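Local structure of glycosyl hydrolases family 31 family protein (6DRU) at residues Thr640-Phe645 against Trp662-Pro667; Arg124-Pro129 against Ala133-Glu138; Ser371-Leu376 against His443-Glu448; Asn271-Asn276 against Lys313-Ala318. The protein catalyses the release of alpha-xylose from the non-reducing terminal glucose of xyloglucan oligosaccharides, as an alpha-xylosidase of glycosyl hydrolase family 31. All blocks are in the same frame, centred on the assembly; numbering follows the deposited sequence.

Contact 1 (Thr640-Phe645 against Trp662-Pro667); sequences TQQYMF and WPVYLP. With NAG (2-acetamido-2-deoxy-beta-D-glucopyranose), chain E.
Q642 reaches across to Y665 and, with its side-chain amide, ties together two beta sheets of the family 31 C-terminal domain. Strand 643-645, which Q642 leads into, belongs to a larger antiparallel sheet; strand 661-666 pairs with strand 690-695. The two backbones stay well apart, with the CA atoms of Q642 and V664 8.0 Å from each other, so the side chain has to span the gap. From CB it leaves with CG anti to the carbonyl carbon (chi1 -53°) and runs on extended, CB and CG serving as the spacer. CD comes up beside CG1 of V664. At the tip, OE1 accepts from Y665 N at 2.9 Å, the donor lying in the carbonyl plane on a lone pair, with an N-H...O angle of 164°. NE2 donates one N-H to Y665 O, also at 2.9 Å and again on a lone pair, with that oxygen close to the amide plane. N and O of one residue are thus both gripped, as a partner in an antiparallel hydrogen-bonded pair would grip them, and the amide is fixed in its rotation. V664 spends its backbone bonds on V692 of strand 690-695 and L666 on G689 just before it. Q642 OE1 also lies 3.7 Å from V664 CG1. Q641 NE2 makes a weak bond to O7 of the glycan NAG, whose methyl carbon C8 sits 3.9 Å from CH2 of W662.

Contact 2 (Arg124-Pro129 against Ala133-Glu138); sequences RYYYWP and AEFSAE
Y126 and F135 run alongside one another in the same direction, yet their rings stand almost perpendicular, the planes 85° apart. It is an offset edge-to-face pair: the edge of Y126 is turned to the face of F135, with ring centroids 5.4 Å apart. F135 carries its ring toward Y126 by placing CG between its backbone N and carbonyl carbon (chi1 58°). Its CB lies over the five-membered ring of W128, a CH-pi contact 3.9 Å from the centroid. The indole is held at its edge as well: NE1 donates to A133 O at 3.0 Å, a bent bond (131°) arriving above the carbonyl plane. These residues sit on a beta hairpin in which Y125 with E138 and Y127 with S136 are antiparallel hydrogen-bonded pairs, S136 N to Y127 O being 2.7 Å. Between them Y126 and A137 form a non-hydrogen-bonded pair. On the opposite face from Y126, the side chains of Y125 and E138 extend together, ring and carboxylate planes steeply inclined, with CD1 of Y125 4.0 Å from OE1 of E138. The chemistry implies a two-sided hairpin, its Y126-F135 face settling on P35 of strand 28-35 and its Y125-E138 face turning polar groups outward, E138 to a salt bridge with R207 of the same chain and Y125 OH to L422 N of a neighbouring subunit.

Contact 3 (Ser371-Leu376 against His443-Glu448); sequences SARKFL and HQQAIE. With GOL (glycerol), chain P.
The segments 371-376 and 443-448, on helices 370-385 and 439-455, cross at -55° with their axes 9.4 Å apart, and they come closest where the CA atoms of R373 and A446 are 5.1 Å from each other. The small methyl of A446 permits that approach: R373 lays CB, CG and CD along it, CD being 3.7 Å from A446 CB. The arginine then bends at chi3 (-62°), and this turn carries its guanidinium over Q445. Guanidinium and amide are stacked with their planes 20° apart, and Q445 OE1 stands over the centre of the group, 3.5 Å from CZ of R373. A carbonyl oxygen above the flat cation is probably electrostatically favourable. NE makes a salt bridge with E449 and NH1 bonds to S367 O; at the edge of the group, NH1 also donates to O2 of a glycerol, probably from the crystallisation liquor, at 2.7 Å, so the rotation is well fixed. At the other end of the contact L376 crosses H443 at about a right angle, its CD2 3.8 Å from CE1 at the imidazole edge. ND1 of H443 bonds to Y365 OH. H443 also rests on I394, and its side chain is about 8 Å from that of the active-site residue D395. Two helices that precede and follow strand 391-394, packed against each other outside it, are typical of the outer layer of a TIM barrel.

Contact 4 (Asn271-Asn276 against Lys313-Ala318); sequences NFHDRN and KNLTGA. With NAG (2-acetamido-2-deoxy-beta-D-glucopyranose), chain O.
F272 and H273 pack against T316 and L315, and the close fit is confined to this narrow seam. F272 brings CB to within 3.7 Å of T316 CG2, while its ring swings away to meet W575 edge-to-face. T316 places OG1 between its backbone N and carbonyl carbon (chi1 64°), which turns the methyl to F272 and leaves the hydroxyl for its own chain: OG1 bonds to V312 O and accepts from A318 N at 3.2 Å, an ST turn. One step along, H273 and L315 cross at about a right angle. H273 CB is 3.9 Å from L315 CB. H273 CD2 lies 3.2 Å from L315 O. CD2 of L315 sits over one face of the imidazole, shifted toward its rim.

Both segments take in the C-terminal ends of TIM-barrel helices, 262-274 and 305-316, and the first residues after them, each leading on to a strand, 281-284 or 319-328; these two strands pair in parallel. The first helix stops in a Schellman motif at N276 and the second is followed by G317, with positive phi.

Outward from the seam the contact opens quickly. The exposed imidazole of H273 is steadied from its own helix, ND1 donating to D274 OD1 at 3.2 Å with the acceptor 24° out of the ring plane. R275 turns back over its own helix as well, NE making a weak bond to N271 OD1, and its guanidinium forms a cation-pi contact with W575. Beyond L315, N314 heads an N-L-T glycosylation sequon, and its ND2 carries C1 of the NAG at 1.5 Å.

Contacts 3 and 4 both join helices of the TIM-barrel domain, about 17 Å apart at their nearest atoms. Contact 3 is buried and lies nearest the catalytic centre, and it mixes apolar packing with a stacked cation; contact 4, farther out, is partly buried, has no hydrogen bond between its segments and ends in a glycan. Contact 1 is buried in the C-terminal domain, where one side-chain amide bridges two separate sheets. Contact 2 alone is a true strand pair, in an N-terminal sheet; it is partly buried and the one of the four that meets other subunits. Contacts 2 and 4 lie on opposite sides of the chain's centre, their centres about 59 Å apart.

Contact 1 (Thr640-Phe645 against Trp662-Pro667)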
# COMPACT_ATOMS: atom_id res chain seq x y z
N THR A 640 8.90 30.74 30.57
CA THR A 640 9.67 29.98 29.60
C THR A 640 11.17 30.18 29.74
O THR A 640 11.94 29.43 29.12
CB THR A 640 9.24 30.33 28.17
OG1 THR A 640 9.61 31.69 27.87
CG2 THR A 640 7.74 30.17 28.00
N GLN A 641 11.61 31.17 30.52
CA GLN A 641 13.03 31.45 30.69
C GLN A 641 13.45 31.55 32.16
O GLN A 641 14.61 31.91 32.43
CB GLN A 641 13.42 32.74 29.95
CG GLN A 641 13.08 32.72 28.46
CD GLN A 641 13.47 34.00 27.76
OE1 GLN A 641 12.90 34.36 26.73
NE2 GLN A 641 14.45 34.71 28.32
N GLN A 642 12.56 31.26 33.10
CA GLN A 642 12.90 31.14 34.51
C GLN A 642 12.49 29.75 35.00
O GLN A 642 11.57 29.14 34.45
CB GLN A 642 12.22 32.20 35.37
CG GLN A 642 12.42 33.64 34.92
CD GLN A 642 11.74 34.63 35.86
OE1 GLN A 642 11.73 35.83 35.61
NE2 GLN A 642 11.17 34.12 36.95
N TYR A 643 13.17 29.28 36.03
CA TYR A 643 12.87 27.96 36.57
C TYR A 643 13.50 27.82 37.94
O TYR A 643 14.41 28.56 38.31
CB TYR A 643 13.37 26.84 35.65
CG TYR A 643 14.88 26.80 35.49
CD1 TYR A 643 15.52 27.62 34.57
CD2 TYR A 643 15.65 25.94 36.26
CE1 TYR A 643 16.90 27.58 34.43
CE2 TYR A 643 17.02 25.90 36.13
CZ TYR A 643 17.64 26.72 35.20
OH TYR A 643 19.01 26.69 35.06
N MET A 644 13.01 26.84 38.70
CA MET A 644 13.60 26.47 39.97
C MET A 644 14.59 25.34 39.74
O MET A 644 14.20 24.24 39.32
CB MET A 644 12.51 26.05 40.97
CG MET A 644 11.62 27.19 41.44
SD MET A 644 12.40 28.33 42.59
CE MET A 644 12.66 27.27 44.01
N PHE A 645 15.87 25.61 40.00
CA PHE A 645 16.90 24.58 39.93
C PHE A 645 17.03 23.96 41.32
O PHE A 645 17.69 24.51 42.20
CB PHE A 645 18.23 25.17 39.46
CG PHE A 645 19.29 24.14 39.23
CD1 PHE A 645 19.12 23.14 38.28
CD2 PHE A 645 20.47 24.17 39.95
CE1 PHE A 645 20.10 22.20 38.07
CE2 PHE A 645 21.46 23.23 39.74
CZ PHE A 645 21.27 22.24 38.80
N TRP A 662 18.44 43.22 34.87
CA TRP A 662 17.62 42.15 34.33
C TRP A 662 16.32 42.06 35.12
O TRP A 662 16.35 42.04 36.37
CB TRP A 662 18.36 40.81 34.36
CG TRP A 662 17.74 39.79 33.46
CD1 TRP A 662 17.07 38.67 33.83
CD2 TRP A 662 17.71 39.84 32.03
NE1 TRP A 662 16.64 37.99 32.72
CE2 TRP A 662 17.01 38.69 31.60
CE3 TRP A 662 18.20 40.73 31.07
CZ2 TRP A 662 16.80 38.41 30.25
CZ3 TRP A 662 17.99 40.45 29.73
CH2 TRP A 662 17.29 39.30 29.33
N PRO A 663 15.17 41.99 34.45
CA PRO A 663 13.90 41.88 35.18
C PRO A 663 13.52 40.44 35.46
O PRO A 663 13.25 39.67 34.53
CB PRO A 663 12.90 42.56 34.23
CG PRO A 663 13.51 42.41 32.84
CD PRO A 663 14.96 41.99 32.99
N VAL A 664 13.49 40.07 36.73
CA VAL A 664 13.16 38.71 37.16
C VAL A 664 11.84 38.74 37.91
O VAL A 664 11.65 39.57 38.81
CB VAL A 664 14.27 38.11 38.04
CG1 VAL A 664 13.88 36.72 38.52
CG2 VAL A 664 15.59 38.08 37.28
N TYR A 665 10.93 37.85 37.54
CA TYR A 665 9.67 37.70 38.26
C TYR A 665 9.86 36.74 39.43
O TYR A 665 10.15 35.56 39.23
CB TYR A 665 8.56 37.19 37.35
CG TYR A 665 7.27 36.96 38.11
CD1 TYR A 665 6.48 38.03 38.50
CD2 TYR A 665 6.86 35.68 38.45
CE1 TYR A 665 5.31 37.84 39.20
CE2 TYR A 665 5.68 35.47 39.15
CZ TYR A 665 4.91 36.56 39.52
OH TYR A 665 3.75 36.37 40.22
N LEU A 666 9.71 37.26 40.65
CA LEU A 666 9.76 36.43 41.84
C LEU A 666 8.36 35.92 42.14
O LEU A 666 7.47 36.74 42.44
CB LEU A 666 10.31 37.21 43.02
CG LEU A 666 11.70 37.80 42.79
CD1 LEU A 666 12.02 38.82 43.87
CD2 LEU A 666 12.75 36.71 42.75
N PRO A 667 8.10 34.62 42.06
CA PRO A 667 6.74 34.13 42.31
C PRO A 667 6.35 34.27 43.78
O PRO A 667 7.19 34.41 44.67
CB PRO A 667 6.82 32.65 41.90
CG PRO A 667 8.08 32.53 41.10
CD PRO A 667 9.01 33.55 41.66
C1 NAG E . 10.87 36.52 25.07
C2 NAG E . 12.16 36.92 24.39
C3 NAG E . 11.97 37.29 22.97
C4 NAG E . 11.18 36.23 22.25
C5 NAG E . 9.88 36.00 22.99
C6 NAG E . 9.06 34.94 22.27
C7 NAG E . 13.98 37.86 25.76
C8 NAG E . 14.59 39.02 26.51
N2 NAG E . 12.74 38.02 25.09
O3 NAG E . 13.23 37.48 22.36
O4 NAG E . 10.90 36.64 20.93
O5 NAG E . 10.18 35.57 24.29
O6 NAG E . 8.75 33.89 23.15
O7 NAG E . 14.55 36.79 25.74

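Contact 2 (Arg124-Pro129 against Ala133-Glu138)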
# COMPACT_ATOMS: atom_id res chain seq x y z
N ARG A 124 -12.09 5.83 18.15
CA ARG A 124 -11.11 4.76 17.98
C ARG A 124 -11.18 4.34 16.51
O ARG A 124 -11.90 3.39 16.16
CB ARG A 124 -11.39 3.59 18.93
CG ARG A 124 -11.40 3.98 20.40
CD ARG A 124 -11.44 2.76 21.31
NE ARG A 124 -12.68 2.01 21.18
CZ ARG A 124 -13.75 2.19 21.95
NH1 ARG A 124 -13.73 3.11 22.91
NH2 ARG A 124 -14.84 1.46 21.75
N TYR A 125 -10.45 5.04 15.66
CA TYR A 125 -10.52 4.87 14.22
C TYR A 125 -9.41 3.95 13.74
O TYR A 125 -8.23 4.17 14.07
CB TYR A 125 -10.44 6.22 13.51
CG TYR A 125 -10.87 6.18 12.06
CD1 TYR A 125 -9.96 5.91 11.05
CD2 TYR A 125 -12.19 6.43 11.70
CE1 TYR A 125 -10.35 5.88 9.72
CE2 TYR A 125 -12.59 6.40 10.38
CZ TYR A 125 -11.67 6.12 9.39
OH TYR A 125 -12.06 6.09 8.07
N TYR A 126 -9.77 2.93 12.97
CA TYR A 126 -8.82 1.97 12.42
C TYR A 126 -8.84 2.03 10.90
O TYR A 126 -9.90 2.23 10.29
CB TYR A 126 -9.13 0.55 12.89
CG TYR A 126 -9.23 0.41 14.39
CD1 TYR A 126 -8.09 0.40 15.19
CD2 TYR A 126 -10.47 0.28 15.01
CE1 TYR A 126 -8.19 0.28 16.56
CE2 TYR A 126 -10.57 0.16 16.38
CZ TYR A 126 -9.43 0.16 17.15
OH TYR A 126 -9.53 0.03 18.52
N TYR A 127 -7.67 1.85 10.29
CA TYR A 127 -7.53 1.95 8.84
C TYR A 127 -6.44 0.98 8.40
O TYR A 127 -5.36 0.95 8.99
CB TYR A 127 -7.19 3.38 8.43
CG TYR A 127 -6.78 3.56 6.99
CD1 TYR A 127 -7.73 3.59 5.98
CD2 TYR A 127 -5.45 3.72 6.64
CE1 TYR A 127 -7.36 3.76 4.65
CE2 TYR A 127 -5.06 3.89 5.32
CZ TYR A 127 -6.02 3.91 4.33
OH TYR A 127 -5.64 4.08 3.02
N TRP A 128 -6.73 0.20 7.36
CA TRP A 128 -5.81 -0.82 6.87
C TRP A 128 -5.21 -0.38 5.54
O TRP A 128 -5.89 -0.43 4.51
CB TRP A 128 -6.51 -2.17 6.72
CG TRP A 128 -6.73 -2.88 8.02
CD1 TRP A 128 -5.89 -3.76 8.63
CD2 TRP A 128 -7.87 -2.74 8.89
NE1 TRP A 128 -6.44 -4.20 9.81
CE2 TRP A 128 -7.65 -3.58 9.99
CE3 TRP A 128 -9.05 -2.00 8.83
CZ2 TRP A 128 -8.56 -3.70 11.04
CZ3 TRP A 128 -9.96 -2.12 9.86
CH2 TRP A 128 -9.71 -2.96 10.95
N PRO A 129 -3.95 0.07 5.52
CA PRO A 129 -3.37 0.57 4.27
C PRO A 129 -2.72 -0.51 3.42
O PRO A 129 -2.57 -0.35 2.21
CB PRO A 129 -2.34 1.59 4.76
CG PRO A 129 -1.88 1.01 6.07
CD PRO A 129 -3.06 0.28 6.67
N ALA A 133 -2.65 -7.45 8.02
CA ALA A 133 -3.56 -7.10 9.10
C ALA A 133 -3.09 -5.91 9.92
O ALA A 133 -3.87 -5.42 10.75
CB ALA A 133 -3.77 -8.30 10.03
N GLU A 134 -1.86 -5.44 9.72
CA GLU A 134 -1.40 -4.25 10.43
C GLU A 134 -2.24 -3.04 10.03
O GLU A 134 -2.64 -2.90 8.87
CB GLU A 134 0.07 -3.99 10.14
CG GLU A 134 1.01 -5.07 10.63
CD GLU A 134 2.45 -4.82 10.21
OE1 GLU A 134 3.15 -4.05 10.90
OE2 GLU A 134 2.89 -5.40 9.19
N PHE A 135 -2.51 -2.17 10.99
CA PHE A 135 -3.43 -1.06 10.80
C PHE A 135 -2.82 0.23 11.33
O PHE A 135 -1.92 0.22 12.17
CB PHE A 135 -4.77 -1.32 11.50
CG PHE A 135 -4.64 -1.56 12.98
CD1 PHE A 135 -4.42 -2.83 13.48
CD2 PHE A 135 -4.74 -0.50 13.88
CE1 PHE A 135 -4.30 -3.05 14.84
CE2 PHE A 135 -4.62 -0.72 15.24
CZ PHE A 135 -4.39 -1.99 15.72
N SER A 136 -3.35 1.34 10.82
CA SER A 136 -3.09 2.66 11.38
C SER A 136 -4.23 3.02 12.33
O SER A 136 -5.38 2.64 12.12
CB SER A 136 -2.96 3.70 10.27
OG SER A 136 -4.20 4.31 9.98
N ALA A 137 -3.89 3.76 13.38
CA ALA A 137 -4.84 4.07 14.44
C ALA A 137 -4.89 5.56 14.69
O ALA A 137 -3.86 6.24 14.66
CB ALA A 137 -4.48 3.34 15.74
N GLU A 138 -6.09 6.07 14.93
CA GLU A 138 -6.32 7.47 15.29
C GLU A 138 -7.27 7.50 16.47
O GLU A 138 -8.46 7.21 16.32
CB GLU A 138 -6.88 8.25 14.10
CG GLU A 138 -5.90 8.42 12.95
CD GLU A 138 -6.55 8.97 11.70
OE1 GLU A 138 -6.69 8.21 10.71
OE2 GLU A 138 -6.92 10.16 11.70

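Contact 3 (Ser371-Leu376 against His443-Glu448)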
# COMPACT_ATOMS: atom_id res chain seq x y z
N SER A 371 21.39 -8.98 19.15
CA SER A 371 22.72 -9.42 18.72
C SER A 371 23.57 -8.25 18.26
O SER A 371 24.79 -8.26 18.46
CB SER A 371 22.59 -10.45 17.61
OG SER A 371 21.94 -11.63 18.07
N ALA A 372 22.96 -7.23 17.66
CA ALA A 372 23.71 -6.07 17.21
C ALA A 372 24.16 -5.22 18.39
O ALA A 372 25.26 -4.65 18.37
CB ALA A 372 22.88 -5.25 16.23
N ARG A 373 23.33 -5.11 19.43
CA ARG A 373 23.74 -4.40 20.64
C ARG A 373 24.95 -5.07 21.27
O ARG A 373 25.86 -4.40 21.78
CB ARG A 373 22.58 -4.32 21.63
CG ARG A 373 21.41 -3.48 21.14
CD ARG A 373 20.55 -3.03 22.31
NE ARG A 373 19.94 -4.14 23.02
CZ ARG A 373 18.75 -4.66 22.73
NH1 ARG A 373 18.04 -4.16 21.72
NH2 ARG A 373 18.27 -5.67 23.43
N LYS A 374 25.00 -6.41 21.23
CA LYS A 374 26.15 -7.12 21.77
C LYS A 374 27.39 -6.91 20.92
O LYS A 374 28.49 -6.73 21.44
CB LYS A 374 25.85 -8.61 21.87
CG LYS A 374 27.12 -9.45 22.03
CD LYS A 374 26.86 -10.88 22.48
CE LYS A 374 27.93 -11.82 21.90
NZ LYS A 374 29.27 -11.19 21.88
N PHE A 375 27.22 -6.92 19.59
CA PHE A 375 28.34 -6.70 18.70
C PHE A 375 28.98 -5.34 18.95
O PHE A 375 30.21 -5.20 18.94
CB PHE A 375 27.89 -6.82 17.24
CG PHE A 375 29.01 -6.69 16.24
CD1 PHE A 375 29.45 -5.45 15.81
CD2 PHE A 375 29.61 -7.83 15.72
CE1 PHE A 375 30.47 -5.34 14.89
CE2 PHE A 375 30.63 -7.72 14.80
CZ PHE A 375 31.06 -6.48 14.39
N LEU A 376 28.15 -4.32 19.19
CA LEU A 376 28.69 -2.97 19.33
C LEU A 376 29.39 -2.78 20.66
O LEU A 376 30.42 -2.10 20.74
CB LEU A 376 27.57 -1.94 19.15
CG LEU A 376 27.82 -0.53 19.67
CD1 LEU A 376 28.87 0.17 18.82
CD2 LEU A 376 26.52 0.26 19.69
N HIS A 443 19.29 2.31 21.60
CA HIS A 443 20.70 2.66 21.52
C HIS A 443 21.25 3.01 22.90
O HIS A 443 22.36 2.58 23.26
CB HIS A 443 20.91 3.82 20.55
CG HIS A 443 22.33 3.99 20.11
ND1 HIS A 443 23.13 2.94 19.72
CD2 HIS A 443 23.10 5.10 19.99
CE1 HIS A 443 24.32 3.39 19.39
NE2 HIS A 443 24.33 4.70 19.54
N GLN A 444 20.50 3.79 23.69
CA GLN A 444 20.87 3.99 25.09
C GLN A 444 20.94 2.66 25.82
O GLN A 444 21.86 2.43 26.62
CB GLN A 444 19.85 4.91 25.77
CG GLN A 444 19.72 6.29 25.16
CD GLN A 444 18.70 7.15 25.90
OE1 GLN A 444 17.50 7.02 25.68
NE2 GLN A 444 19.19 8.01 26.78
N GLN A 445 19.97 1.78 25.57
CA GLN A 445 19.93 0.48 26.22
C GLN A 445 21.17 -0.35 25.92
O GLN A 445 21.62 -1.12 26.77
CB GLN A 445 18.67 -0.27 25.79
CG GLN A 445 18.54 -1.69 26.33
CD GLN A 445 17.41 -2.46 25.67
OE1 GLN A 445 17.05 -2.21 24.52
NE2 GLN A 445 16.85 -3.42 26.40
N ALA A 446 21.75 -0.19 24.73
CA ALA A 446 22.93 -0.97 24.37
C ALA A 446 24.10 -0.68 25.32
O ALA A 446 24.78 -1.61 25.76
CB ALA A 446 23.34 -0.67 22.93
N ILE A 447 24.32 0.59 25.66
CA ILE A 447 25.42 0.92 26.57
C ILE A 447 25.00 0.67 28.02
O ILE A 447 25.84 0.29 28.85
CB ILE A 447 25.90 2.36 26.36
CG1 ILE A 447 26.46 2.53 24.96
CG2 ILE A 447 26.96 2.73 27.37
CD1 ILE A 447 25.48 3.15 24.03
N GLU A 448 23.73 0.87 28.34
CA GLU A 448 23.26 0.56 29.69
C GLU A 448 23.50 -0.91 30.01
O GLU A 448 23.98 -1.24 31.10
CB GLU A 448 21.78 0.91 29.83
CG GLU A 448 21.19 0.56 31.19
CD GLU A 448 21.63 1.52 32.28
OE1 GLU A 448 22.20 2.58 31.96
OE2 GLU A 448 21.40 1.20 33.47
C1 GOL P . 13.15 -5.45 21.38
O1 GOL P . 13.67 -6.74 21.38
C2 GOL P . 14.28 -4.52 21.87
O2 GOL P . 15.52 -5.13 21.77
C3 GOL P . 13.91 -4.18 23.33
O3 GOL P . 14.84 -3.24 23.77

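Contact 4 (Asn271-Asn276 against Lys313-Ala318)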
# COMPACT_ATOMS: atom_id res chain seq x y z
N ASN A 271 47.31 21.44 30.70
CA ASN A 271 46.94 22.84 30.90
C ASN A 271 46.05 23.01 32.13
O ASN A 271 46.27 23.92 32.94
CB ASN A 271 46.24 23.38 29.66
CG ASN A 271 47.14 24.26 28.82
OD1 ASN A 271 47.15 25.48 28.99
ND2 ASN A 271 47.90 23.66 27.92
N PHE A 272 45.04 22.15 32.28
CA PHE A 272 44.20 22.21 33.48
C PHE A 272 45.03 21.98 34.74
O PHE A 272 44.80 22.62 35.77
CB PHE A 272 43.08 21.17 33.39
CG PHE A 272 41.91 21.62 32.56
CD1 PHE A 272 40.93 22.43 33.10
CD2 PHE A 272 41.80 21.24 31.23
CE1 PHE A 272 39.85 22.84 32.34
CE2 PHE A 272 40.72 21.65 30.47
CZ PHE A 272 39.75 22.45 31.02
N HIS A 273 46.01 21.08 34.66
CA HIS A 273 46.84 20.78 35.83
C HIS A 273 47.76 21.94 36.17
O HIS A 273 47.85 22.35 37.33
CB HIS A 273 47.65 19.50 35.58
CG HIS A 273 48.66 19.21 36.64
ND1 HIS A 273 50.01 19.43 36.46
CD2 HIS A 273 48.52 18.72 37.89
CE1 HIS A 273 50.65 19.08 37.56
NE2 HIS A 273 49.77 18.65 38.44
N ASP A 274 48.45 22.48 35.17
CA ASP A 274 49.40 23.56 35.43
C ASP A 274 48.69 24.82 35.92
O ASP A 274 49.20 25.52 36.80
CB ASP A 274 50.21 23.86 34.17
CG ASP A 274 51.12 22.71 33.76
OD1 ASP A 274 51.20 21.72 34.52
OD2 ASP A 274 51.74 22.79 32.69
N ARG A 275 47.50 25.10 35.38
CA ARG A 275 46.74 26.27 35.80
C ARG A 275 45.90 26.03 37.04
O ARG A 275 45.26 26.96 37.53
CB ARG A 275 45.83 26.74 34.66
CG ARG A 275 46.55 27.19 33.40
CD ARG A 275 45.55 27.50 32.30
NE ARG A 275 46.20 27.88 31.05
CZ ARG A 275 46.25 29.12 30.59
NH1 ARG A 275 45.69 30.11 31.28
NH2 ARG A 275 46.86 29.39 29.44
N ASN A 276 45.89 24.80 37.56
CA ASN A 276 45.13 24.44 38.76
C ASN A 276 43.64 24.74 38.59
O ASN A 276 42.97 25.22 39.51
CB ASN A 276 45.69 25.15 39.99
CG ASN A 276 45.50 24.35 41.27
OD1 ASN A 276 45.58 23.12 41.26
ND2 ASN A 276 45.25 25.05 42.37
N LYS A 313 44.04 11.10 33.76
CA LYS A 313 43.61 10.92 35.14
C LYS A 313 44.73 11.26 36.12
O LYS A 313 44.46 11.65 37.26
CB LYS A 313 43.11 9.49 35.36
CG LYS A 313 42.63 9.21 36.78
CD LYS A 313 41.85 7.91 36.87
CE LYS A 313 42.59 6.88 37.72
NZ LYS A 313 41.76 5.67 37.96
N ASN A 314 45.99 11.15 35.69
CA ASN A 314 47.10 11.47 36.57
C ASN A 314 47.27 12.97 36.76
O ASN A 314 47.69 13.41 37.84
CB ASN A 314 48.40 10.86 36.02
CG ASN A 314 49.56 11.00 36.99
OD1 ASN A 314 50.28 12.00 36.97
ND2 ASN A 314 49.75 9.99 37.83
N LEU A 315 46.96 13.76 35.74
CA LEU A 315 47.12 15.21 35.81
C LEU A 315 45.91 15.91 36.40
O LEU A 315 46.05 16.86 37.18
CB LEU A 315 47.41 15.77 34.41
CG LEU A 315 48.70 15.31 33.73
CD1 LEU A 315 48.79 15.90 32.32
CD2 LEU A 315 49.92 15.70 34.55
N THR A 316 44.70 15.46 36.04
CA THR A 316 43.48 16.13 36.45
C THR A 316 42.50 15.25 37.22
O THR A 316 41.55 15.78 37.80
CB THR A 316 42.75 16.70 35.22
OG1 THR A 316 42.33 15.62 34.37
CG2 THR A 316 43.66 17.63 34.43
N GLY A 317 42.70 13.94 37.24
CA GLY A 317 41.73 13.04 37.82
C GLY A 317 40.45 12.89 37.03
O GLY A 317 39.54 12.19 37.48
N ALA A 318 40.35 13.53 35.87
CA ALA A 318 39.12 13.52 35.09
C ALA A 318 38.95 12.19 34.37
O ALA A 318 39.92 11.54 33.97
CB ALA A 318 39.12 14.66 34.08
C1 NAG O . 50.77 10.42 38.78
C2 NAG O . 50.97 10.85 40.23
C3 NAG O . 52.18 11.77 40.37
C4 NAG O . 53.40 11.18 39.67
C5 NAG O . 53.06 10.73 38.26
C6 NAG O . 54.26 10.06 37.59
C7 NAG O . 48.75 10.83 41.20
C8 NAG O . 47.56 11.65 41.60
N2 NAG O . 49.78 11.52 40.72
O3 NAG O . 52.47 11.97 41.76
O4 NAG O . 54.44 12.16 39.62
O5 NAG O . 51.97 9.81 38.30
O6 NAG O . 53.99 9.90 36.19
O7 NAG O . 48.77 9.62 41.31